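Side-chain contacts in 2-hydroxyisobutyryl-CoA synthetase (Aquincola tertiaricarbonis, PDB 6HDY), which belongs to the AMP-binding (ANL) enzyme clan, pairing a large N-terminal region with a smaller C-terminal domain: residues Y60-A65 / R70-A75; P66-K71 / Q335-L340; E86-R91 / Y305-D310; R101-A106 / G111-V116. All blocks are in the same frame, centred on the assembly; numbering follows the deposited sequence.

Contact 1 of 4, residues Y60-A65 / R70-A75; sequences YAWEHA and RKWEEA. With SO4 (sulfate ion), chain D.
Trp-62 and Trp-72 meet at the six-membered halves of their indoles, with CE3 of Trp-62 lying 3.7 Å from CE3 of Trp-72. Each of these carbons sits near the plane of the other ring, so the pair touches rim to rim instead of stacking. Trp-62 reaches the site because its CG stands anti to the backbone N (chi1 -177°), which swings the ring out to helix 66-74. In Trp-72 the CB already points at the other helix, and CG lies beside the backbone N; the ring thereby extends until CH2 rests 3.8 Å from CB of Ala-61. At the outer margin the extended chain of Glu-73 crosses Trp-62 at about a right angle, its CG 4.0 Å from CH2 of Trp-62. Two consecutive helices meet across a sharp turn: segments 60-64 and 70-74 run at 112°, and Ala-65, first to leave helical angles, takes the N-cap position of the second helix. Arg-69 adds a cation-pi contact to Trp-62, while Arg-70 points elsewhere and holds a sulfate ion, NE to O3 2.8 Å and NH2 to O1 3.0 Å. The joint thus coheres through aromatic and aliphatic packing, and charge gathers around its margin.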
loop_
_atom_site.group_PDB
_atom_site.type_symbol
_atom_site.label_atom_id
_atom_site.label_comp_id
_atom_site.label_asym_id
_atom_site.label_seq_id
_atom_site.Cartn_x
_atom_site.Cartn_y
_atom_site.Cartn_z
ATOM N N TYR A 60 29.553 15.261 6.581
ATOM C CA TYR A 60 28.393 15.513 5.731
ATOM C C TYR A 60 27.262 16.159 6.546
ATOM O O TYR A 60 26.703 17.140 6.096
ATOM C CB TYR A 60 27.954 14.232 4.985
ATOM C CG TYR A 60 26.642 14.400 4.234
ATOM C CD1 TYR A 60 26.609 14.974 2.961
ATOM C CD2 TYR A 60 25.430 14.011 4.807
ATOM C CE1 TYR A 60 25.408 15.127 2.272
ATOM C CE2 TYR A 60 24.225 14.192 4.137
ATOM C CZ TYR A 60 24.218 14.750 2.870
ATOM O OH TYR A 60 23.018 14.953 2.234
ATOM N N ALA A 61 26.970 15.640 7.757
ATOM C CA ALA A 61 25.903 16.155 8.628
ATOM C C ALA A 61 26.229 17.544 9.166
ATOM O O ALA A 61 25.360 18.401 9.215
ATOM C CB ALA A 61 25.642 15.187 9.763
ATOM N N TRP A 62 27.495 17.786 9.528
ATOM C CA TRP A 62 27.970 19.095 9.999
ATOM C C TRP A 62 27.757 20.163 8.938
ATOM O O TRP A 62 27.444 21.310 9.262
ATOM C CB TRP A 62 29.458 19.000 10.308
ATOM C CG TRP A 62 30.083 20.241 10.859
ATOM C CD1 TRP A 62 30.779 21.191 10.165
ATOM C CD2 TRP A 62 30.192 20.592 12.242
ATOM N NE1 TRP A 62 31.299 22.127 11.030
ATOM C CE2 TRP A 62 30.979 21.768 12.316
ATOM C CE3 TRP A 62 29.692 20.031 13.433
ATOM C CZ2 TRP A 62 31.279 22.394 13.535
ATOM C CZ3 TRP A 62 29.981 20.656 14.638
ATOM C CH2 TRP A 62 30.764 21.824 14.683
ATOM N N GLU A 63 27.937 19.780 7.670
ATOM C CA GLU A 63 27.797 20.668 6.520
ATOM C C GLU A 63 26.356 20.948 6.127
ATOM O O GLU A 63 26.072 22.066 5.704
ATOM C CB GLU A 63 28.540 20.067 5.308
ATOM C CG GLU A 63 29.067 21.087 4.313
ATOM C CD GLU A 63 30.124 22.018 4.871
ATOM O OE1 GLU A 63 30.938 21.569 5.713
ATOM O OE2 GLU A 63 30.127 23.206 4.474
ATOM N N HIS A 64 25.453 19.940 6.220
ATOM C CA HIS A 64 24.085 20.073 5.710
ATOM C C HIS A 64 22.958 20.067 6.740
ATOM O O HIS A 64 21.833 20.431 6.412
ATOM C CB HIS A 64 23.845 18.965 4.679
ATOM C CG HIS A 64 24.719 19.103 3.475
ATOM N ND1 HIS A 64 25.723 18.196 3.209
ATOM C CD2 HIS A 64 24.757 20.077 2.543
ATOM C CE1 HIS A 64 26.321 18.632 2.111
ATOM N NE2 HIS A 64 25.769 19.752 1.672
ATOM N N ALA A 65 23.243 19.673 7.972
ATOM C CA ALA A 65 22.226 19.589 9.018
ATOM C C ALA A 65 22.480 20.531 10.194
ATOM O O ALA A 65 23.277 20.202 11.073
ATOM C CB ALA A 65 22.087 18.156 9.507
ATOM N N ARG A 70 24.074 22.117 15.737
ATOM C CA ARG A 70 23.623 22.652 17.033
ATOM C C ARG A 70 23.793 21.659 18.174
ATOM O O ARG A 70 24.285 22.037 19.240
ATOM C CB ARG A 70 22.155 23.092 16.973
ATOM C CG ARG A 70 21.954 24.524 16.496
ATOM C CD ARG A 70 20.487 24.927 16.571
ATOM N NE ARG A 70 19.631 24.071 15.739
ATOM C CZ ARG A 70 19.322 24.324 14.471
ATOM N NH1 ARG A 70 19.787 25.416 13.871
ATOM N NH2 ARG A 70 18.548 23.490 13.791
ATOM N N LYS A 71 23.377 20.400 17.954
ATOM C CA LYS A 71 23.416 19.327 18.949
ATOM C C LYS A 71 24.836 18.989 19.339
ATOM O O LYS A 71 25.129 18.875 20.529
ATOM C CB LYS A 71 22.672 18.066 18.453
ATOM C CG LYS A 71 22.355 17.095 19.578
ATOM C CD LYS A 71 21.892 15.729 19.084
ATOM C CE LYS A 71 20.953 15.040 20.056
ATOM N NZ LYS A 71 21.372 15.195 21.484
ATOM N N TRP A 72 25.713 18.831 18.335
ATOM C CA TRP A 72 27.120 18.496 18.546
ATOM C C TRP A 72 27.876 19.591 19.234
ATOM O O TRP A 72 28.649 19.284 20.144
ATOM C CB TRP A 72 27.802 18.063 17.251
ATOM C CG TRP A 72 27.244 16.784 16.700
ATOM C CD1 TRP A 72 26.408 15.905 17.331
ATOM C CD2 TRP A 72 27.451 16.268 15.383
ATOM N NE1 TRP A 72 26.124 14.852 16.505
ATOM C CE2 TRP A 72 26.731 15.060 15.291
ATOM C CE3 TRP A 72 28.186 16.706 14.270
ATOM C CZ2 TRP A 72 26.746 14.269 14.136
ATOM C CZ3 TRP A 72 28.162 15.945 13.113
ATOM C CH2 TRP A 72 27.464 14.736 13.057
ATOM N N GLU A 73 27.624 20.862 18.857
ATOM C CA GLU A 73 28.272 22.028 19.487
ATOM C C GLU A 73 27.925 22.091 20.989
ATOM O O GLU A 73 28.807 22.356 21.809
ATOM C CB GLU A 73 27.863 23.333 18.785
ATOM C CG GLU A 73 28.602 23.622 17.482
ATOM C CD GLU A 73 28.067 24.786 16.662
ATOM O OE1 GLU A 73 28.688 25.119 15.626
ATOM O OE2 GLU A 73 27.024 25.364 17.049
ATOM N N GLU A 74 26.655 21.788 21.332
ATOM C CA GLU A 74 26.113 21.744 22.691
ATOM C C GLU A 74 26.810 20.663 23.549
ATOM O O GLU A 74 27.082 20.918 24.730
ATOM C CB GLU A 74 24.576 21.541 22.639
ATOM C CG GLU A 74 23.845 21.518 23.980
ATOM C CD GLU A 74 24.083 22.700 24.904
ATOM O OE1 GLU A 74 23.504 23.782 24.654
ATOM O OE2 GLU A 74 24.850 22.539 25.883
ATOM N N ALA A 75 27.145 19.493 22.946
ATOM C CA ALA A 75 27.843 18.390 23.629
ATOM C C ALA A 75 29.380 18.474 23.544
ATOM O O ALA A 75 30.077 17.577 24.037
ATOM C CB ALA A 75 27.359 17.051 23.102
HETATM S S SO4 D . 16.416 21.743 16.275
HETATM O O1 SO4 D . 16.481 21.602 14.800
HETATM O O2 SO4 D . 15.358 22.688 16.665
HETATM O O3 SO4 D . 17.726 22.230 16.753
HETATM O O4 SO4 D . 16.130 20.457 16.943
#

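Contact 2 of 4, residues P66-K71 / Q335-L340; sequences PFYRRK and QPMIRL. With SO4 (sulfate ion), chain D.
A single phenol oxygen, OH of Tyr-68, is gripped twice by the backbone of one loop, giving to one peptide and receiving from the next. It donates to O of Pro-336 at 2.7 Å, lying in the carbonyl plane on a lone pair with a C=O...OH angle of 135°. It also accepts the N-H of Ile-338, whose N is 3.0 Å from OH of Tyr-68, at an N-H...O angle of 148°. Both bonds fall to a buried hydroxyl and fix where the ring ends. The loop joins strands 322-329 and 340-347 of the antiparallel sheet, and it enters the second strand through a G1 beta bulge, Arg-339 and Leu-340 both facing Tyr-327. Tyr-68 itself keeps CG beside its backbone N (chi1 -73°), laying its ring between two neighbours. CD1 of Ile-338 makes a CH-pi contact, 4.2 Å above the centre of one face, almost on the ring normal. Over the opposite face stands Phe-67, with CD2 3.8 Å above the ring plane of Tyr-68. CE of Met-337 flanks OH of Tyr-68 at 4.0 Å.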
loop_
_atom_site.group_PDB
_atom_site.type_symbol
_atom_site.label_atom_id
_atom_site.label_comp_id
_atom_site.label_asym_id
_atom_site.label_seq_id
_atom_site.Cartn_x
_atom_site.Cartn_y
_atom_site.Cartn_z
ATOM N N PRO A 66 21.750 21.662 10.300
ATOM C CA PRO A 66 21.930 22.528 11.479
ATOM C C PRO A 66 21.485 21.844 12.775
ATOM O O PRO A 66 21.914 22.259 13.837
ATOM C CB PRO A 66 21.101 23.783 11.141
ATOM C CG PRO A 66 20.837 23.702 9.677
ATOM C CD PRO A 66 20.765 22.240 9.363
ATOM N N PHE A 67 20.669 20.772 12.685
ATOM C CA PHE A 67 20.230 19.974 13.831
ATOM C C PHE A 67 21.447 19.332 14.469
ATOM O O PHE A 67 21.604 19.427 15.683
ATOM C CB PHE A 67 19.217 18.885 13.400
ATOM C CG PHE A 67 18.948 17.829 14.449
ATOM C CD1 PHE A 67 18.094 18.086 15.514
ATOM C CD2 PHE A 67 19.581 16.593 14.393
ATOM C CE1 PHE A 67 17.882 17.126 16.512
ATOM C CE2 PHE A 67 19.362 15.635 15.385
ATOM C CZ PHE A 67 18.510 15.909 16.435
ATOM N N TYR A 68 22.292 18.655 13.652
ATOM C CA TYR A 68 23.523 18.036 14.115
ATOM C C TYR A 68 24.570 19.072 14.491
ATOM O O TYR A 68 25.214 18.905 15.517
ATOM C CB TYR A 68 24.074 17.040 13.093
ATOM C CG TYR A 68 23.260 15.773 13.042
ATOM C CD1 TYR A 68 23.239 14.889 14.121
ATOM C CD2 TYR A 68 22.498 15.456 11.923
ATOM C CE1 TYR A 68 22.453 13.742 14.099
ATOM C CE2 TYR A 68 21.728 14.293 11.879
ATOM C CZ TYR A 68 21.717 13.435 12.969
ATOM O OH TYR A 68 20.960 12.293 12.940
ATOM N N ARG A 69 24.714 20.153 13.710
ATOM C CA ARG A 69 25.661 21.241 14.022
ATOM C C ARG A 69 25.370 21.835 15.424
ATOM O O ARG A 69 26.298 21.950 16.223
ATOM C CB ARG A 69 25.672 22.319 12.911
ATOM C CG ARG A 69 26.554 23.537 13.201
ATOM C CD ARG A 69 27.987 23.440 12.684
ATOM N NE ARG A 69 28.034 23.333 11.226
ATOM C CZ ARG A 69 28.233 24.347 10.388
ATOM N NH1 ARG A 69 28.477 25.569 10.856
ATOM N NH2 ARG A 69 28.209 24.147 9.080
ATOM N N ARG A 70 24.074 22.117 15.737
ATOM C CA ARG A 70 23.623 22.652 17.033
ATOM C C ARG A 70 23.793 21.659 18.174
ATOM O O ARG A 70 24.285 22.037 19.240
ATOM C CB ARG A 70 22.155 23.092 16.973
ATOM C CG ARG A 70 21.954 24.524 16.496
ATOM C CD ARG A 70 20.487 24.927 16.571
ATOM N NE ARG A 70 19.631 24.071 15.739
ATOM C CZ ARG A 70 19.322 24.324 14.471
ATOM N NH1 ARG A 70 19.787 25.416 13.871
ATOM N NH2 ARG A 70 18.548 23.490 13.791
ATOM N N LYS A 71 23.377 20.400 17.954
ATOM C CA LYS A 71 23.416 19.327 18.949
ATOM C C LYS A 71 24.836 18.989 19.339
ATOM O O LYS A 71 25.129 18.875 20.529
ATOM C CB LYS A 71 22.672 18.066 18.453
ATOM C CG LYS A 71 22.355 17.095 19.578
ATOM C CD LYS A 71 21.892 15.729 19.084
ATOM C CE LYS A 71 20.953 15.040 20.056
ATOM N NZ LYS A 71 21.372 15.195 21.484
ATOM N N GLN A 335 17.794 12.779 5.810
ATOM C CA GLN A 335 17.482 12.466 7.217
ATOM C C GLN A 335 18.463 11.439 7.813
ATOM O O GLN A 335 18.020 10.436 8.370
ATOM C CB GLN A 335 16.008 12.051 7.398
ATOM C CG GLN A 335 15.037 13.216 7.076
ATOM C CD GLN A 335 13.591 12.838 7.351
ATOM O OE1 GLN A 335 13.115 11.775 6.948
ATOM N NE2 GLN A 335 12.851 13.712 8.024
ATOM N N PRO A 336 19.819 11.616 7.667
ATOM C CA PRO A 336 20.728 10.593 8.220
ATOM C C PRO A 336 20.663 10.574 9.741
ATOM O O PRO A 336 20.623 11.623 10.380
ATOM C CB PRO A 336 22.108 10.993 7.683
ATOM C CG PRO A 336 22.018 12.454 7.446
ATOM C CD PRO A 336 20.579 12.737 7.061
ATOM N N MET A 337 20.582 9.390 10.298
ATOM C CA MET A 337 20.513 9.186 11.741
ATOM C C MET A 337 21.895 8.849 12.265
ATOM O O MET A 337 22.505 7.877 11.812
ATOM C CB MET A 337 19.540 8.051 12.102
ATOM C CG MET A 337 18.073 8.329 11.839
ATOM S SD MET A 337 17.291 9.747 12.636
ATOM C CE MET A 337 17.996 9.798 14.101
ATOM N N ILE A 338 22.412 9.688 13.172
ATOM C CA ILE A 338 23.740 9.487 13.750
ATOM C C ILE A 338 23.593 9.269 15.243
ATOM O O ILE A 338 23.333 10.202 16.003
ATOM C CB ILE A 338 24.776 10.597 13.381
ATOM C CG1 ILE A 338 24.804 10.850 11.857
ATOM C CG2 ILE A 338 26.170 10.223 13.902
ATOM C CD1 ILE A 338 25.459 12.103 11.454
ATOM N N ARG A 339 23.770 8.020 15.645
ATOM C CA ARG A 339 23.657 7.563 17.020
ATOM C C ARG A 339 22.239 7.771 17.543
ATOM O O ARG A 339 22.035 8.381 18.585
ATOM C CB ARG A 339 24.768 8.159 17.932
ATOM C CG ARG A 339 26.037 7.361 17.784
ATOM C CD ARG A 339 27.230 7.825 18.587
ATOM N NE ARG A 339 26.969 8.045 20.008
ATOM C CZ ARG A 339 27.033 7.117 20.958
ATOM N NH1 ARG A 339 27.282 5.850 20.645
ATOM N NH2 ARG A 339 26.825 7.443 22.223
ATOM N N LEU A 340 21.249 7.247 16.812
ATOM C CA LEU A 340 19.862 7.293 17.289
ATOM C C LEU A 340 19.652 6.192 18.333
ATOM O O LEU A 340 19.974 5.020 18.095
ATOM C CB LEU A 340 18.816 7.182 16.155
ATOM C CG LEU A 340 17.310 7.047 16.533
ATOM C CD1 LEU A 340 16.756 8.347 17.135
ATOM C CD2 LEU A 340 16.471 6.627 15.319
HETATM S S SO4 D . 16.416 21.743 16.275
HETATM O O1 SO4 D . 16.481 21.602 14.800
HETATM O O2 SO4 D . 15.358 22.688 16.665
HETATM O O3 SO4 D . 17.726 22.230 16.753
HETATM O O4 SO4 D . 16.130 20.457 16.943
#

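Contact 3 of 4, residues E86-R91 / Y305-D310; sequences EDFEAR and YTEVCD
Helix 86-91 crosses strand 305-310 at -55°, with the axes 11.3 Å apart at closest approach and CA of Glu-89 8.3 Å from CA of Glu-307. Alternate strand residues Tyr-305, Glu-307 and Cys-309 point their CB atoms at the helix, which offers Phe-88 and Glu-89. Phe-88 and Tyr-305 run alongside one another, pointing oppositely: CE2 of Phe-88 is 3.8 Å from CD2 of Tyr-305, and the ring planes make 51°. The approach lies at the edge of the tyrosine ring but is oblique to the phenylalanine. The strand belongs to the antiparallel sheet, between 315-316 and 322-329, and the helix packs over one side of it. Here the extended chain of Glu-307 brings its carboxylate against the helix, OE1 3.7 Å from CE2 of Phe-88 and OE2 3.7 Å from CB of Glu-89. OE1 of Glu-89 and OE2 of Glu-307 are 4.8 Å apart, a like-charge proximity probably eased by separate salt bridges, Glu-89 to Arg-316 and Glu-307 to Arg-339.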
loop_
_atom_site.group_PDB
_atom_site.type_symbol
_atom_site.label_atom_id
_atom_site.label_comp_id
_atom_site.label_asym_id
_atom_site.label_seq_id
_atom_site.Cartn_x
_atom_site.Cartn_y
_atom_site.Cartn_z
ATOM N N GLU A 86 35.814 4.445 19.924
ATOM C CA GLU A 86 35.712 4.824 21.330
ATOM C C GLU A 86 35.391 6.328 21.457
ATOM O O GLU A 86 34.679 6.719 22.377
ATOM C CB GLU A 86 36.955 4.407 22.162
ATOM C CG GLU A 86 38.079 3.674 21.428
ATOM C CD GLU A 86 37.818 2.307 20.813
ATOM O OE1 GLU A 86 37.176 1.453 21.466
ATOM O OE2 GLU A 86 38.302 2.079 19.680
ATOM N N ASP A 87 35.888 7.157 20.518
ATOM C CA ASP A 87 35.600 8.599 20.476
ATOM C C ASP A 87 34.131 8.809 20.118
ATOM O O ASP A 87 33.472 9.670 20.694
ATOM C CB ASP A 87 36.465 9.308 19.421
ATOM C CG ASP A 87 37.891 9.639 19.809
ATOM O OD1 ASP A 87 38.161 9.805 21.018
ATOM O OD2 ASP A 87 38.714 9.805 18.906
ATOM N N PHE A 88 33.628 8.008 19.168
ATOM C CA PHE A 88 32.253 8.011 18.694
ATOM C C PHE A 88 31.250 7.779 19.833
ATOM O O PHE A 88 30.331 8.576 19.992
ATOM C CB PHE A 88 32.091 6.941 17.598
ATOM C CG PHE A 88 30.865 7.072 16.730
ATOM C CD1 PHE A 88 30.723 8.145 15.853
ATOM C CD2 PHE A 88 29.872 6.096 16.748
ATOM C CE1 PHE A 88 29.578 8.273 15.058
ATOM C CE2 PHE A 88 28.752 6.196 15.914
ATOM C CZ PHE A 88 28.603 7.295 15.092
ATOM N N GLU A 89 31.444 6.716 20.645
ATOM C CA GLU A 89 30.509 6.383 21.731
ATOM C C GLU A 89 30.509 7.368 22.887
ATOM O O GLU A 89 29.461 7.603 23.496
ATOM C CB GLU A 89 30.725 4.953 22.248
ATOM C CG GLU A 89 32.083 4.704 22.882
ATOM C CD GLU A 89 32.454 3.255 23.116
ATOM O OE1 GLU A 89 31.547 2.392 23.152
ATOM O OE2 GLU A 89 33.662 2.986 23.296
ATOM N N ALA A 90 31.681 7.931 23.189
ATOM C CA ALA A 90 31.885 8.834 24.314
ATOM C C ALA A 90 31.604 10.302 24.016
ATOM O O ALA A 90 31.036 10.988 24.870
ATOM C CB ALA A 90 33.299 8.665 24.861
ATOM N N ARG A 91 32.007 10.790 22.824
ATOM C CA ARG A 91 31.882 12.204 22.460
ATOM C C ARG A 91 30.590 12.577 21.752
ATOM O O ARG A 91 30.082 13.682 21.969
ATOM C CB ARG A 91 33.087 12.678 21.620
ATOM C CG ARG A 91 34.443 12.438 22.250
ATOM C CD ARG A 91 35.557 12.780 21.276
ATOM N NE ARG A 91 36.877 12.603 21.881
ATOM C CZ ARG A 91 37.514 13.528 22.591
ATOM N NH1 ARG A 91 38.710 13.271 23.104
ATOM N NH2 ARG A 91 36.960 14.720 22.793
ATOM N N TYR A 305 25.843 1.144 11.356
ATOM C CA TYR A 305 26.688 0.814 12.495
ATOM C C TYR A 305 25.855 0.685 13.776
ATOM O O TYR A 305 25.346 1.680 14.300
ATOM C CB TYR A 305 27.831 1.852 12.620
ATOM C CG TYR A 305 28.770 1.616 13.780
ATOM C CD1 TYR A 305 29.397 0.379 13.963
ATOM C CD2 TYR A 305 29.044 2.628 14.695
ATOM C CE1 TYR A 305 30.258 0.157 15.035
ATOM C CE2 TYR A 305 29.915 2.420 15.764
ATOM C CZ TYR A 305 30.526 1.188 15.925
ATOM O OH TYR A 305 31.384 0.996 16.976
ATOM N N THR A 306 25.672 -0.558 14.246
ATOM C CA THR A 306 24.917 -0.851 15.467
ATOM C C THR A 306 25.882 -0.896 16.677
ATOM O O THR A 306 26.936 -1.554 16.625
ATOM C CB THR A 306 24.115 -2.176 15.336
ATOM O OG1 THR A 306 23.194 -2.104 14.248
ATOM C CG2 THR A 306 23.342 -2.541 16.622
ATOM N N GLU A 307 25.481 -0.224 17.769
ATOM C CA GLU A 307 26.190 -0.206 19.043
ATOM C C GLU A 307 25.217 -0.656 20.128
ATOM O O GLU A 307 24.143 -0.075 20.260
ATOM C CB GLU A 307 26.654 1.203 19.383
ATOM C CG GLU A 307 27.588 1.854 18.387
ATOM C CD GLU A 307 27.789 3.319 18.705
ATOM O OE1 GLU A 307 26.927 4.131 18.308
ATOM O OE2 GLU A 307 28.742 3.642 19.446
ATOM N N VAL A 308 25.575 -1.667 20.918
ATOM C CA VAL A 308 24.692 -2.082 22.008
ATOM C C VAL A 308 25.280 -1.446 23.265
ATOM O O VAL A 308 26.403 -1.753 23.684
ATOM C CB VAL A 308 24.422 -3.603 22.041
ATOM C CG1 VAL A 308 23.669 -4.025 23.299
ATOM C CG2 VAL A 308 23.660 -4.020 20.789
ATOM N N CYS A 309 24.552 -0.456 23.785
ATOM C CA CYS A 309 25.047 0.429 24.818
ATOM C C CYS A 309 24.369 0.314 26.173
ATOM O O CYS A 309 23.209 -0.083 26.291
ATOM C CB CYS A 309 25.002 1.873 24.306
ATOM S SG CYS A 309 25.911 2.141 22.750
ATOM N N ASP A 310 25.106 0.747 27.195
ATOM C CA ASP A 310 24.593 0.846 28.540
ATOM C C ASP A 310 23.765 2.160 28.541
ATOM O O ASP A 310 24.337 3.223 28.276
ATOM C CB ASP A 310 25.770 0.917 29.525
ATOM C CG ASP A 310 25.420 0.856 30.996
ATOM O OD1 ASP A 310 24.268 1.186 31.348
ATOM O OD2 ASP A 310 26.321 0.529 31.803
#

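Contact 4 of 4, residues R101-A106 / G111-V116; sequences RESQAA and GDYVCV. With SO4 (sulfate ion), chain D.
Ser-103 OG accepts the backbone N-H of Asp-112, N to OG 2.8 Å and nearly straight at 164°, joining helix 97-106 to the loop that follows it. The motif is a helix whose outgoing chain doubles back on its own last turns. The same OG donates to O1 of the sulfate at 3.0 Å, and it lies at the edge of the Tyr-113 ring, 3.5 Å from CD1. One residue on, NE2 of Gln-104 makes a weak hydrogen bond to OH of Tyr-113 at 2.8 Å; the amide and ring planes are 12° apart. The tyrosine folds back on the helix because its CG lies between backbone N and carbonyl carbon (chi1 57°). Gly-111 lies against the helix, its CA 3.4 Å from O of Ser-103 in a CA-H...O contact; its backbone angles would press any CB on the preceding carbonyl O. Farther out, Ala-136 O also takes a hydrogen bond from Gln-104 NE2, helping to position the amide, while Phe-67 meets the Tyr-113 ring edge-to-face. Asp-112 OD2 forms a salt bridge with Arg-70, which is also hydrogen-bonded to the sulfate. CB of Asp-112 comes 3.5 Å from sulfate O1.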
loop_
_atom_site.group_PDB
_atom_site.type_symbol
_atom_site.label_atom_id
_atom_site.label_comp_id
_atom_site.label_asym_id
_atom_site.label_seq_id
_atom_site.Cartn_x
_atom_site.Cartn_y
_atom_site.Cartn_z
ATOM N N ARG A 101 11.188 15.126 16.753
ATOM C CA ARG A 101 9.873 15.756 16.828
ATOM C C ARG A 101 10.038 17.268 16.961
ATOM O O ARG A 101 9.433 18.022 16.191
ATOM C CB ARG A 101 9.051 15.179 18.003
ATOM C CG ARG A 101 8.506 13.778 17.760
ATOM C CD ARG A 101 7.798 13.202 18.984
ATOM N NE ARG A 101 7.978 11.750 19.069
ATOM C CZ ARG A 101 8.272 11.089 20.187
ATOM N NH1 ARG A 101 8.404 11.739 21.337
ATOM N NH2 ARG A 101 8.426 9.770 20.165
ATOM N N GLU A 102 10.889 17.708 17.908
ATOM C CA GLU A 102 11.162 19.134 18.164
ATOM C C GLU A 102 11.757 19.831 16.937
ATOM O O GLU A 102 11.313 20.922 16.579
ATOM C CB GLU A 102 12.054 19.303 19.398
ATOM C CG GLU A 102 11.333 19.002 20.704
ATOM C CD GLU A 102 12.191 18.758 21.933
ATOM O OE1 GLU A 102 13.433 18.924 21.857
ATOM O OE2 GLU A 102 11.609 18.398 22.981
ATOM N N SER A 103 12.705 19.156 16.253
ATOM C CA SER A 103 13.353 19.649 15.031
ATOM C C SER A 103 12.323 19.821 13.898
ATOM O O SER A 103 12.382 20.796 13.156
ATOM C CB SER A 103 14.468 18.698 14.606
ATOM O OG SER A 103 15.142 19.217 13.473
ATOM N N GLN A 104 11.404 18.848 13.757
ATOM C CA GLN A 104 10.314 18.885 12.777
ATOM C C GLN A 104 9.303 19.998 13.091
ATOM O O GLN A 104 8.907 20.723 12.172
ATOM C CB GLN A 104 9.646 17.519 12.648
ATOM C CG GLN A 104 10.563 16.530 11.942
ATOM C CD GLN A 104 9.848 15.390 11.287
ATOM O OE1 GLN A 104 8.622 15.245 11.364
ATOM N NE2 GLN A 104 10.612 14.559 10.613
ATOM N N ALA A 105 8.941 20.190 14.383
ATOM C CA ALA A 105 8.051 21.308 14.773
ATOM C C ALA A 105 8.683 22.681 14.462
ATOM O O ALA A 105 7.998 23.567 13.938
ATOM C CB ALA A 105 7.697 21.223 16.249
ATOM N N ALA A 106 9.993 22.852 14.753
ATOM C CA ALA A 106 10.673 24.127 14.502
ATOM C C ALA A 106 11.058 24.295 13.035
ATOM O O ALA A 106 11.059 25.417 12.544
ATOM C CB ALA A 106 11.896 24.263 15.386
ATOM N N GLY A 111 12.318 18.605 9.404
ATOM C CA GLY A 111 13.311 18.913 10.425
ATOM C C GLY A 111 14.609 19.471 9.885
ATOM O O GLY A 111 14.844 19.509 8.668
ATOM N N ASP A 112 15.483 19.883 10.805
ATOM C CA ASP A 112 16.752 20.455 10.407
ATOM C C ASP A 112 17.858 19.409 10.222
ATOM O O ASP A 112 19.036 19.763 10.118
ATOM C CB ASP A 112 17.167 21.593 11.332
ATOM C CG ASP A 112 17.239 22.893 10.570
ATOM O OD1 ASP A 112 16.906 22.893 9.348
ATOM O OD2 ASP A 112 17.652 23.908 11.169
ATOM N N TYR A 113 17.460 18.146 10.082
ATOM C CA TYR A 113 18.358 17.033 9.822
ATOM C C TYR A 113 18.070 16.394 8.452
ATOM O O TYR A 113 18.638 15.348 8.157
ATOM C CB TYR A 113 18.309 16.000 10.968
ATOM C CG TYR A 113 16.926 15.462 11.240
ATOM C CD1 TYR A 113 16.014 16.187 12.006
ATOM C CD2 TYR A 113 16.511 14.245 10.705
ATOM C CE1 TYR A 113 14.719 15.727 12.215
ATOM C CE2 TYR A 113 15.220 13.760 10.928
ATOM C CZ TYR A 113 14.318 14.525 11.660
ATOM O OH TYR A 113 13.052 14.076 11.926
ATOM N N VAL A 114 17.227 17.035 7.607
ATOM C CA VAL A 114 16.865 16.511 6.284
ATOM C C VAL A 114 18.099 16.371 5.337
ATOM O O VAL A 114 18.205 15.366 4.642
ATOM C CB VAL A 114 15.690 17.274 5.636
ATOM C CG1 VAL A 114 16.054 18.726 5.288
ATOM C CG2 VAL A 114 15.156 16.531 4.423
ATOM N N CYS A 115 19.002 17.382 5.329
ATOM C CA CYS A 115 20.289 17.497 4.629
ATOM C C CYS A 115 20.155 17.758 3.151
ATOM O O CYS A 115 20.834 18.636 2.637
ATOM C CB CYS A 115 21.195 16.296 4.893
ATOM S SG CYS A 115 21.748 16.137 6.605
ATOM N N VAL A 116 19.354 16.937 2.455
ATOM C CA VAL A 116 19.184 17.059 1.011
ATOM C C VAL A 116 18.285 18.247 0.690
ATOM O O VAL A 116 17.453 18.611 1.534
ATOM C CB VAL A 116 18.643 15.737 0.375
ATOM C CG1 VAL A 116 19.646 14.597 0.496
ATOM C CG2 VAL A 116 17.267 15.349 0.906
HETATM S S SO4 D . 16.416 21.743 16.275
HETATM O O1 SO4 D . 16.481 21.602 14.800
HETATM O O2 SO4 D . 15.358 22.688 16.665
HETATM O O3 SO4 D . 17.726 22.230 16.753
HETATM O O4 SO4 D . 16.130 20.457 16.943
#

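From the N terminus, contact 1 comes first, closing the short connection from helix 43-64 into helix 66-74. Contact 2 opens within that span, shares Arg-70 and Lys-71 with it, and so crosses it in chain order before running some 260 residues to the loop ahead of strand 340-347. Within this long excursion lies contact 3, binding helix 85-91 to strand 304-310, and inside contact 3 lies the short local closure of contact 4, after helix 97-106. In space contacts 1, 2 and 4 adjoin around the sulfate, while contact 3 stands about 23 Å from contact 4, centre to centre. The Arg-339 to Glu-307 salt bridge joins contacts 2 and 3 at the sheet.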